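Local coordinates for periplasmic divalent cation tolerance protein (PDB 2NUH) that is of unsettled function but belongs to the CutA family, generally linked to tolerance of divalent metals, and may bind copper ions, at residues 10-14 / 15-19; 22-25 / 26-30; 71-74 / 75-79. All coordinates share one frame; numbering follows the deposited sequence. Where two conformers were deposited one is given.

In the fold
From the N terminus the chain runs out along strand 5-12, turns at contact 1 and enters helix 15-27, whose far end is contact 2. It returns to a helical layer in 67-77, the site of contact 3. Each contact closes only a short local turn. The three follow one another in series, neither nesting nor crossing. In space, contact 3 meets both others: His-78 hydrogen-bonds to the backbone of Thr-11 and Pro-79 packs on Pro-13 and Ser-17 in contact 1, while Arg-73 and Leu-77 meet Glu-28, Leu-30 and Val-24 in contact 2. The two helices are thereby tied to each other and to strand 5-12.

Contact 1: 10-14 / 15-19; sequences STCPD and LPSAE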
ATOM      1  N   SER A  10      -3.862  -0.342  -1.068  1.00 11.22           N
ATOM      2  CA  SER A  10      -3.767  -0.978  -2.365  1.00 11.64           C
ATOM      3  C   SER A  10      -4.292  -2.381  -2.208  1.00 11.86           C
ATOM      4  O   SER A  10      -4.512  -2.830  -1.094  1.00 12.01           O
ATOM      5  CB  SER A  10      -2.319  -1.021  -2.845  1.00 12.72           C
ATOM      6  OG  SER A  10      -2.261  -1.497  -4.176  1.00 12.48           O
ATOM      7  N   THR A  11      -4.518  -3.073  -3.310  1.00 11.51           N
ATOM      8  CA  THR A  11      -4.836  -4.483  -3.233  1.00 12.45           C
ATOM      9  C   THR A  11      -3.979  -5.208  -4.228  1.00 13.08           C
ATOM     10  O   THR A  11      -3.527  -4.612  -5.208  1.00 13.79           O
ATOM     11  CB  THR A  11      -6.301  -4.784  -3.558  1.00 13.23           C
ATOM     12  OG1 THR A  11      -6.592  -4.344  -4.885  1.00 14.36           O
ATOM     13  CG2 THR A  11      -7.225  -4.096  -2.598  1.00 12.88           C
ATOM     14  N   CYS A  12      -3.742  -6.482  -3.981  1.00 13.43           N
ATOM     15  CA  CYS A  12      -3.057  -7.300  -4.971  1.00 15.36           C
ATOM     16  C   CYS A  12      -3.753  -8.624  -5.064  1.00 15.04           C
ATOM     17  O   CYS A  12      -4.496  -9.004  -4.169  1.00 13.95           O
ATOM     18  CB  CYS A  12      -1.585  -7.560  -4.668  1.00 16.78           C
ATOM     19  SG  CYS A  12      -1.248  -7.887  -2.976  0.50 19.45           S
ATOM     20  N   PRO A  13      -3.525  -9.333  -6.166  1.00 15.11           N
ATOM     21  CA  PRO A  13      -4.305 -10.533  -6.417  1.00 15.91           C
ATOM     22  C   PRO A  13      -3.942 -11.721  -5.544  1.00 16.96           C
ATOM     23  O   PRO A  13      -4.761 -12.632  -5.388  1.00 18.08           O
ATOM     24  CB  PRO A  13      -3.998 -10.853  -7.876  1.00 15.63           C
ATOM     25  CG  PRO A  13      -2.672 -10.229  -8.137  1.00 15.75           C
ATOM     26  CD  PRO A  13      -2.608  -9.007  -7.271  1.00 15.33           C
ATOM     27  N   ASP A  14      -2.729 -11.753  -5.004  1.00 17.59           N
ATOM     28  CA  ASP A  14      -2.354 -12.925  -4.230  1.00 18.35           C
ATOM     29  C   ASP A  14      -1.216 -12.690  -3.284  1.00 18.21           C
ATOM     30  O   ASP A  14      -0.709 -11.578  -3.183  1.00 17.49           O
ATOM     31  CB  ASP A  14      -1.986 -14.063  -5.168  1.00 18.34           C
ATOM     32  CG  ASP A  14      -0.800 -13.740  -6.053  1.00 19.49           C
ATOM     33  OD1 ASP A  14      -0.074 -12.737  -5.830  1.00 19.01           O
ATOM     34  OD2 ASP A  14      -0.584 -14.518  -6.992  1.00 21.41           O
ATOM     35  N   LEU A  15      -0.804 -13.749  -2.597  1.00 17.96           N
ATOM     36  CA  LEU A  15       0.223 -13.613  -1.582  1.00 17.29           C
ATOM     37  C   LEU A  15       1.608 -13.251  -2.127  1.00 17.25           C
ATOM     38  O   LEU A  15       2.253 -12.399  -1.547  1.00 16.44           O
ATOM     39  CB  LEU A  15       0.262 -14.814  -0.617  1.00 18.28           C
ATOM     40  CG  LEU A  15      -1.000 -15.007   0.248  1.00 19.84           C
ATOM     41  CD1 LEU A  15      -1.007 -16.384   0.902  1.00 22.33           C
ATOM     42  CD2 LEU A  15      -1.202 -13.913   1.296  1.00 20.62           C
ATOM     43  N   PRO A  16       2.082 -13.883  -3.225  1.00 16.11           N
ATOM     44  CA  PRO A  16       3.391 -13.432  -3.672  1.00 15.82           C
ATOM     45  C   PRO A  16       3.418 -11.968  -4.043  1.00 14.67           C
ATOM     46  O   PRO A  16       4.356 -11.275  -3.684  1.00 14.28           O
ATOM     47  CB  PRO A  16       3.673 -14.304  -4.904  1.00 15.75           C
ATOM     48  CG  PRO A  16       2.848 -15.505  -4.671  1.00 17.17           C
ATOM     49  CD  PRO A  16       1.595 -15.000  -4.051  1.00 17.22           C
ATOM     50  N   SER A  17       2.394 -11.475  -4.739  1.00 14.45           N
ATOM     51  CA  SER A  17       2.427 -10.060  -5.074  1.00 14.05           C
ATOM     52  C   SER A  17       2.415  -9.187  -3.832  1.00 13.76           C
ATOM     53  O   SER A  17       3.105  -8.176  -3.789  1.00 13.30           O
ATOM     54  CB  SER A  17       1.329  -9.651  -6.043  1.00 15.62           C
ATOM     55  OG  SER A  17       0.081 -10.042  -5.565  1.00 15.62           O
ATOM     56  N   ALA A  18       1.655  -9.596  -2.818  1.00 12.59           N
ATOM     57  CA  ALA A  18       1.619  -8.831  -1.574  1.00 13.06           C
ATOM     58  C   ALA A  18       2.970  -8.886  -0.904  1.00 12.81           C
ATOM     59  O   ALA A  18       3.430  -7.888  -0.363  1.00 12.46           O
ATOM     60  CB  ALA A  18       0.520  -9.366  -0.639  1.00 13.64           C
ATOM     61  N   GLU A  19       3.610 -10.050  -0.938  1.00 12.76           N
ATOM     62  CA  GLU A  19       4.901 -10.204  -0.287  1.00 13.36           C
ATOM     63  C   GLU A  19       5.958  -9.415  -1.030  1.00 13.08           C
ATOM     64  O   GLU A  19       6.792  -8.766  -0.415  1.00 13.40           O
ATOM     65  CB  GLU A  19       5.280 -11.679  -0.217  1.00 13.92           C
ATOM     66  CG  GLU A  19       4.266 -12.493   0.572  1.00 19.86           C
ATOM     67  CD  GLU A  19       4.657 -13.943   0.777  1.00 25.72           C
ATOM     68  OE1 GLU A  19       3.809 -14.695   1.316  1.00 28.45           O
ATOM     69  OE2 GLU A  19       5.800 -14.331   0.415  1.00 28.30           O
TER
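Ser-17 and Asp-14 grip each other at the start of helix 15-27. The backbone N of Ser-17 donates to Asp-14 OD1 at 3.0 Å, with an N-H...O angle of 164°, and it arrives nearly along the carboxylate C-O axis. Ser-17 OG lies 2.7 Å from the same OD1 and 2.9 Å from Asp-14 O. Its single proton has both acceptors within reach, and the model does not settle which one takes it. Asp-14 O also receives the first helical bond, from Ala-18 N at 3.1 Å.

The torsions explain the fit. CG of Asp-14 sits between its own backbone N and carbonyl carbon (chi1 62°), which folds the carboxylate back over the opening turn. Pro-16 crosses the aspartate at about a right angle and brings CD to 3.3 Å from OD1; with no N-H to offer, a proline suits the first turn of a helix. The helix dipole would probably stabilise the carboxylate's negative charge here.

On the strand side, Ser-17 OG packs against Pro-13 CD at 3.3 Å. Cys-12 has two deposited conformers, so the close approaches of its CB to Ser-17 OG and of its sulfur to Ala-18 CB are doubtful in detail. Cys-12 is held by backbone bonding to Ile-56 of strand 50-63, and Leu-15 and Ala-18 lean on that same residue.

This is an Asp N-cap, here making the tight strand-to-helix turn of the first beta-alpha unit in the ferredoxin-like fold of CutA proteins.

Contact 2: 22-25 / 26-30; sequences SRVL and VQERL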
ATOM      1  N   SER A  22       5.293  -5.704  -0.351  1.00 12.60           N
ATOM      2  CA  SER A  22       5.587  -5.392   1.037  1.00 12.77           C
ATOM      3  C   SER A  22       7.083  -5.351   1.273  1.00 13.27           C
ATOM      4  O   SER A  22       7.611  -4.392   1.860  1.00 13.45           O
ATOM      5  CB  SER A  22       4.969  -6.452   1.942  1.00 12.50           C
ATOM      6  OG  SER A  22       3.560  -6.394   1.894  1.00 14.61           O
ATOM      7  N   ARG A  23       7.774  -6.393   0.819  1.00 13.33           N
ATOM      8  CA  ARG A  23       9.193  -6.494   1.077  1.00 14.83           C
ATOM      9  C   ARG A  23       9.953  -5.395   0.365  1.00 13.85           C
ATOM     10  O   ARG A  23      10.831  -4.764   0.950  1.00 14.66           O
ATOM     11  CB  ARG A  23       9.729  -7.860   0.659  1.00 15.06           C
ATOM     12  CG  ARG A  23       9.251  -9.016   1.513  1.00 18.17           C
ATOM     13  CD  ARG A  23       9.946 -10.327   1.095  1.00 19.02           C
ATOM     14  NE  ARG A  23      11.392 -10.148   0.909  1.00 25.05           N
ATOM     15  CZ  ARG A  23      12.010 -10.148  -0.272  1.00 29.02           C
ATOM     16  NH1 ARG A  23      13.325  -9.970  -0.349  1.00 28.75           N
ATOM     17  NH2 ARG A  23      11.322 -10.333  -1.386  1.00 30.99           N
ATOM     18  N   VAL A  24       9.611  -5.151  -0.893  1.00 13.17           N
ATOM     19  CA  VAL A  24      10.360  -4.157  -1.656  1.00 13.12           C
ATOM     20  C   VAL A  24      10.143  -2.753  -1.118  1.00 12.75           C
ATOM     21  O   VAL A  24      11.075  -1.989  -0.974  1.00 12.55           O
ATOM     22  CB  VAL A  24      10.046  -4.209  -3.155  1.00 13.52           C
ATOM     23  CG1 VAL A  24      10.647  -3.002  -3.870  1.00 14.78           C
ATOM     24  CG2 VAL A  24      10.614  -5.492  -3.739  1.00 14.64           C
ATOM     25  N   LEU A  25       8.895  -2.412  -0.811  1.00 11.89           N
ATOM     26  CA  LEU A  25       8.648  -1.067  -0.310  1.00 11.93           C
ATOM     27  C   LEU A  25       9.389  -0.810   0.996  1.00 11.53           C
ATOM     28  O   LEU A  25       9.885   0.290   1.210  1.00 12.13           O
ATOM     29  CB  LEU A  25       7.157  -0.828  -0.106  1.00 11.99           C
ATOM     30  CG  LEU A  25       6.350  -0.713  -1.399  1.00 13.27           C
ATOM     31  CD1 LEU A  25       4.895  -0.392  -1.067  1.00 13.05           C
ATOM     32  CD2 LEU A  25       6.932   0.353  -2.321  1.00 14.90           C
ATOM     33  N   VAL A  26       9.451  -1.819   1.858  1.00 12.25           N
ATOM     34  CA  VAL A  26      10.157  -1.668   3.126  1.00 12.75           C
ATOM     35  C   VAL A  26      11.663  -1.677   2.876  1.00 13.08           C
ATOM     36  O   VAL A  26      12.380  -0.825   3.394  1.00 14.23           O
ATOM     37  CB  VAL A  26       9.754  -2.760   4.136  1.00 12.44           C
ATOM     38  CG1 VAL A  26      10.623  -2.690   5.392  1.00 14.47           C
ATOM     39  CG2 VAL A  26       8.287  -2.616   4.503  1.00 13.24           C
ATOM     40  N   GLN A  27      12.132  -2.597   2.040  1.00 13.91           N
ATOM     41  CA  GLN A  27      13.563  -2.708   1.790  1.00 14.93           C
ATOM     42  C   GLN A  27      14.106  -1.437   1.193  1.00 14.82           C
ATOM     43  O   GLN A  27      15.199  -0.993   1.548  1.00 15.09           O
ATOM     44  CB  GLN A  27      13.829  -3.827   0.801  1.00 15.90           C
ATOM     45  CG  GLN A  27      13.876  -5.163   1.425  1.00 19.38           C
ATOM     46  CD  GLN A  27      13.756  -6.272   0.414  1.00 22.69           C
ATOM     47  OE1 GLN A  27      13.314  -6.058  -0.721  1.00 24.73           O
ATOM     48  NE2 GLN A  27      14.145  -7.470   0.819  1.00 25.24           N
ATOM     49  N   GLU A  28      13.340  -0.861   0.275  1.00 14.05           N
ATOM     50  CA  GLU A  28      13.769   0.352  -0.401  1.00 14.37           C
ATOM     51  C   GLU A  28      13.450   1.618   0.354  1.00 14.16           C
ATOM     52  O   GLU A  28      13.605   2.718  -0.171  1.00 14.38           O
ATOM     53  CB  GLU A  28      13.200   0.410  -1.808  1.00 14.26           C
ATOM     54  CG  GLU A  28      13.715  -0.738  -2.640  1.00 15.39           C
ATOM     55  CD  GLU A  28      13.199  -0.754  -4.040  1.00 16.48           C
ATOM     56  OE1 GLU A  28      12.382   0.120  -4.415  1.00 16.83           O
ATOM     57  OE2 GLU A  28      13.611  -1.680  -4.769  1.00 16.85           O
ATOM     58  N   ARG A  29      12.981   1.450   1.590  1.00 13.57           N
ATOM     59  CA  ARG A  29      12.681   2.569   2.476  1.00 13.99           C
ATOM     60  C   ARG A  29      11.689   3.536   1.846  1.00 13.46           C
ATOM     61  O   ARG A  29      11.807   4.749   1.942  1.00 13.64           O
ATOM     62  CB  ARG A  29      13.964   3.269   2.933  1.00 14.62           C
ATOM     63  CG  ARG A  29      14.842   2.338   3.737  1.00 18.15           C
ATOM     64  CD  ARG A  29      16.044   3.033   4.355  1.00 24.27           C
ATOM     65  NE  ARG A  29      16.915   2.054   5.007  1.00 28.23           N
ATOM     66  CZ  ARG A  29      16.813   1.675   6.278  1.00 30.12           C
ATOM     67  NH1 ARG A  29      15.875   2.191   7.066  1.00 29.98           N
ATOM     68  NH2 ARG A  29      17.656   0.772   6.767  1.00 31.06           N
ATOM     69  N   LEU A  30      10.694   2.964   1.187  1.00 12.84           N
ATOM     70  CA  LEU A  30       9.595   3.753   0.661  1.00 12.51           C
ATOM     71  C   LEU A  30       8.403   3.701   1.589  1.00 12.71           C
ATOM     72  O   LEU A  30       7.509   4.531   1.504  1.00 12.84           O
ATOM     73  CB  LEU A  30       9.197   3.252  -0.722  1.00 12.54           C
ATOM     74  CG  LEU A  30      10.337   3.291  -1.730  1.00 13.32           C
ATOM     75  CD1 LEU A  30       9.824   2.812  -3.054  1.00 13.56           C
ATOM     76  CD2 LEU A  30      10.922   4.688  -1.877  1.00 15.14           C
TER
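The side chains of Arg-23 and Gln-27 run side by side, but their flat ends, guanidinium and amide, stand nearly perpendicular, 85° apart. As modelled, Gln-27 OE1 lies over one guanidinium face, but NE2 comes within 2.9 Å of Arg-23 NH1, two donors facing each other, so which amide end is oxygen is doubtful. One residue along, the Glu-28 carboxylate lies with a face against a methyl group, Val-24 CG1 standing 3.4 Å from Glu-28 CD. That methyl is anti to the backbone N of Val-24 (chi1 170°), a setting that aims it along the helix toward the glutamate.

A Schellman motif ends the helix. Leu-30 N reaches back to Leu-25 O at 2.8 Å, Arg-29 N bonds to Val-26 O at 3.0 Å, and Arg-29 takes the positive phi (56°) that turns the chain. The side chains of Leu-25 and Leu-30 cross at about a right angle, CD2 of Leu-25 3.9 Å from CD1 of Leu-30, the apolar contact that usually goes with this motif.

Around this end, Glu-28 OE1 salt-bridges to Arg-73 of helix 67-77, and Leu-30 packs on Ala-69 of that helix. Arg-29 bonds to the backbone of Glu-104 in helix 95-105, while Leu-30 O accepts from Thr-62 of strand 50-63.

Contact 3: 71-74 / 75-79; sequences ITRL and CALHP
Arg-73 starts out with CG anti to its N (chi1 -171°) and then bends at chi2 (65°), so that its guanidinium swings along the helix to meet Leu-77. This is i to i+4 packing in the C-terminal part of helix 67-77, the second helix of the ferredoxin-like fold. Leu-77, with CG anti to its carbonyl carbon (chi1 -62°), offers CD2 to one face of the guanidinium, 3.6 Å from Arg-73 NH2. Ala-76 CB lies at the edge of the same group, near its plane. Beyond the segments, Leu-77 rests on Val-24 in the last turn of helix 15-27, and Arg-73 points its NE to Glu-28 just past that helix's end.

Behind the side chains the backbone bonding changes character. Cys-75 N to Ile-71 O, at 2.9 Å, is regular helix. Leu-77 N, however, makes only a weak bond to Arg-73 O and a second one to Leu-74 O at 3.1 Å, coming in from above that carbonyl's plane. His-78 N turns to Cys-75 O, also at 3.1 Å.

Leu-74 and His-78 lie alongside each other and point the same way, from the side of the helix that faces strand 5-12, where both touch Ser-10. The His-78 ring is fixed at both nitrogens: ND1 accepts from Tyr-80 N and NE2 donates to Thr-11 O. Against the edge of that ring, Leu-74 CD1 touches CD2 of His-78 at 3.9 Å.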
ATOM      1  N   ILE A  71       3.939   4.795  -4.238  1.00 10.38           N
ATOM      2  CA  ILE A  71       2.889   4.474  -5.185  1.00 10.99           C
ATOM      3  C   ILE A  71       3.460   4.045  -6.525  1.00 11.39           C
ATOM      4  O   ILE A  71       2.988   3.082  -7.126  1.00 12.06           O
ATOM      5  CB  ILE A  71       1.915   5.639  -5.369  1.00 10.55           C
ATOM      6  CG1 ILE A  71       1.053   5.770  -4.101  1.00 11.05           C
ATOM      7  CG2 ILE A  71       1.018   5.400  -6.605  1.00 12.03           C
ATOM      8  CD1 ILE A  71       0.149   7.011  -4.062  1.00 13.15           C
ATOM      9  N   THR A  72       4.488   4.741  -6.992  1.00 11.58           N
ATOM     10  CA  THR A  72       4.999   4.408  -8.300  1.00 11.99           C
ATOM     11  C   THR A  72       5.765   3.100  -8.231  1.00 11.96           C
ATOM     12  O   THR A  72       5.680   2.284  -9.148  1.00 11.43           O
ATOM     13  CB  THR A  72       5.866   5.531  -8.906  1.00 13.32           C
ATOM     14  OG1 THR A  72       7.014   5.737  -8.098  1.00 15.73           O
ATOM     15  CG2 THR A  72       5.105   6.825  -8.956  1.00 12.92           C
ATOM     16  N   ARG A  73       6.491   2.863  -7.140  1.00 11.36           N
ATOM     17  CA  ARG A  73       7.180   1.582  -7.018  1.00 10.98           C
ATOM     18  C   ARG A  73       6.183   0.438  -6.872  1.00 11.67           C
ATOM     19  O   ARG A  73       6.351  -0.633  -7.450  1.00 11.23           O
ATOM     20  CB  ARG A  73       8.140   1.601  -5.835  1.00 11.86           C
ATOM     21  CG  ARG A  73       9.053   0.396  -5.758  1.00 12.20           C
ATOM     22  CD  ARG A  73      10.000   0.335  -6.946  1.00 14.71           C
ATOM     23  NE  ARG A  73      11.016  -0.673  -6.678  1.00 14.47           N
ATOM     24  CZ  ARG A  73      11.289  -1.699  -7.466  1.00 14.10           C
ATOM     25  NH1 ARG A  73      12.213  -2.567  -7.076  1.00 14.01           N
ATOM     26  NH2 ARG A  73      10.664  -1.848  -8.630  1.00 14.11           N
ATOM     27  N   LEU A  74       5.129   0.674  -6.104  1.00 11.59           N
ATOM     28  CA  LEU A  74       4.031  -0.280  -6.029  1.00 12.42           C
ATOM     29  C   LEU A  74       3.537  -0.615  -7.435  1.00 12.15           C
ATOM     30  O   LEU A  74       3.354  -1.784  -7.779  1.00 11.96           O
ATOM     31  CB  LEU A  74       2.908   0.327  -5.185  1.00 12.77           C
ATOM     32  CG  LEU A  74       1.497  -0.247  -5.185  1.00 15.54           C
ATOM     33  CD1 LEU A  74       1.456  -1.477  -4.345  1.00 19.08           C
ATOM     34  CD2 LEU A  74       0.530   0.801  -4.633  1.00 15.30           C
ATOM     35  N   CYS A  75       3.342   0.413  -8.249  1.00 11.81           N
ATOM     36  CA  CYS A  75       2.906   0.161  -9.613  1.00 12.06           C
ATOM     37  C   CYS A  75       3.902  -0.675 -10.381  1.00 11.68           C
ATOM     38  O   CYS A  75       3.506  -1.541 -11.153  1.00 11.81           O
ATOM     39  CB  CYS A  75       2.694   1.466 -10.346  1.00 12.28           C
ATOM     40  SG  CYS A  75       1.260   2.340  -9.804  1.00 14.13           S
ATOM     41  N   ALA A  76       5.188  -0.395 -10.182  1.00 11.55           N
ATOM     42  CA  ALA A  76       6.226  -1.083 -10.933  1.00 11.91           C
ATOM     43  C   ALA A  76       6.236  -2.564 -10.593  1.00 12.13           C
ATOM     44  O   ALA A  76       6.703  -3.391 -11.375  1.00 12.66           O
ATOM     45  CB  ALA A  76       7.576  -0.465 -10.627  1.00 12.08           C
ATOM     46  N   LEU A  77       5.733  -2.889  -9.410  1.00 12.30           N
ATOM     47  CA  LEU A  77       5.777  -4.258  -8.921  1.00 11.87           C
ATOM     48  C   LEU A  77       4.447  -4.941  -9.068  1.00 11.78           C
ATOM     49  O   LEU A  77       4.302  -6.104  -8.703  1.00 12.67           O
ATOM     50  CB  LEU A  77       6.136  -4.259  -7.441  1.00 12.49           C
ATOM     51  CG  LEU A  77       7.504  -3.688  -7.089  1.00 13.70           C
ATOM     52  CD1 LEU A  77       7.598  -3.458  -5.590  1.00 15.08           C
ATOM     53  CD2 LEU A  77       8.593  -4.619  -7.582  1.00 14.45           C
ATOM     54  N   HIS A  78       3.460  -4.226  -9.573  1.00 11.25           N
ATOM     55  CA  HIS A  78       2.106  -4.713  -9.437  1.00 11.08           C
ATOM     56  C   HIS A  78       1.662  -5.573 -10.596  1.00 11.50           C
ATOM     57  O   HIS A  78       1.934  -5.242 -11.739  1.00 11.50           O
ATOM     58  CB  HIS A  78       1.151  -3.550  -9.308  1.00 11.43           C
ATOM     59  CG  HIS A  78       0.000  -3.859  -8.422  1.00 10.94           C
ATOM     60  ND1 HIS A  78      -1.040  -4.662  -8.821  1.00 12.30           N
ATOM     61  CD2 HIS A  78      -0.245  -3.517  -7.137  1.00 12.23           C
ATOM     62  CE1 HIS A  78      -1.898  -4.784  -7.820  1.00 11.84           C
ATOM     63  NE2 HIS A  78      -1.441  -4.097  -6.792  1.00 12.49           N
ATOM     64  N   PRO A  79       0.973  -6.686 -10.309  1.00 11.75           N
ATOM     65  CA  PRO A  79       0.355  -7.449 -11.381  1.00 11.99           C
ATOM     66  C   PRO A  79      -0.649  -6.670 -12.191  1.00 12.34           C
ATOM     67  O   PRO A  79      -0.821  -6.932 -13.374  1.00 12.40           O
ATOM     68  CB  PRO A  79      -0.393  -8.550 -10.630  1.00 11.98           C
ATOM     69  CG  PRO A  79       0.405  -8.751  -9.413  1.00 12.44           C
ATOM     70  CD  PRO A  79       0.841  -7.371  -9.011  1.00 11.98           C
TER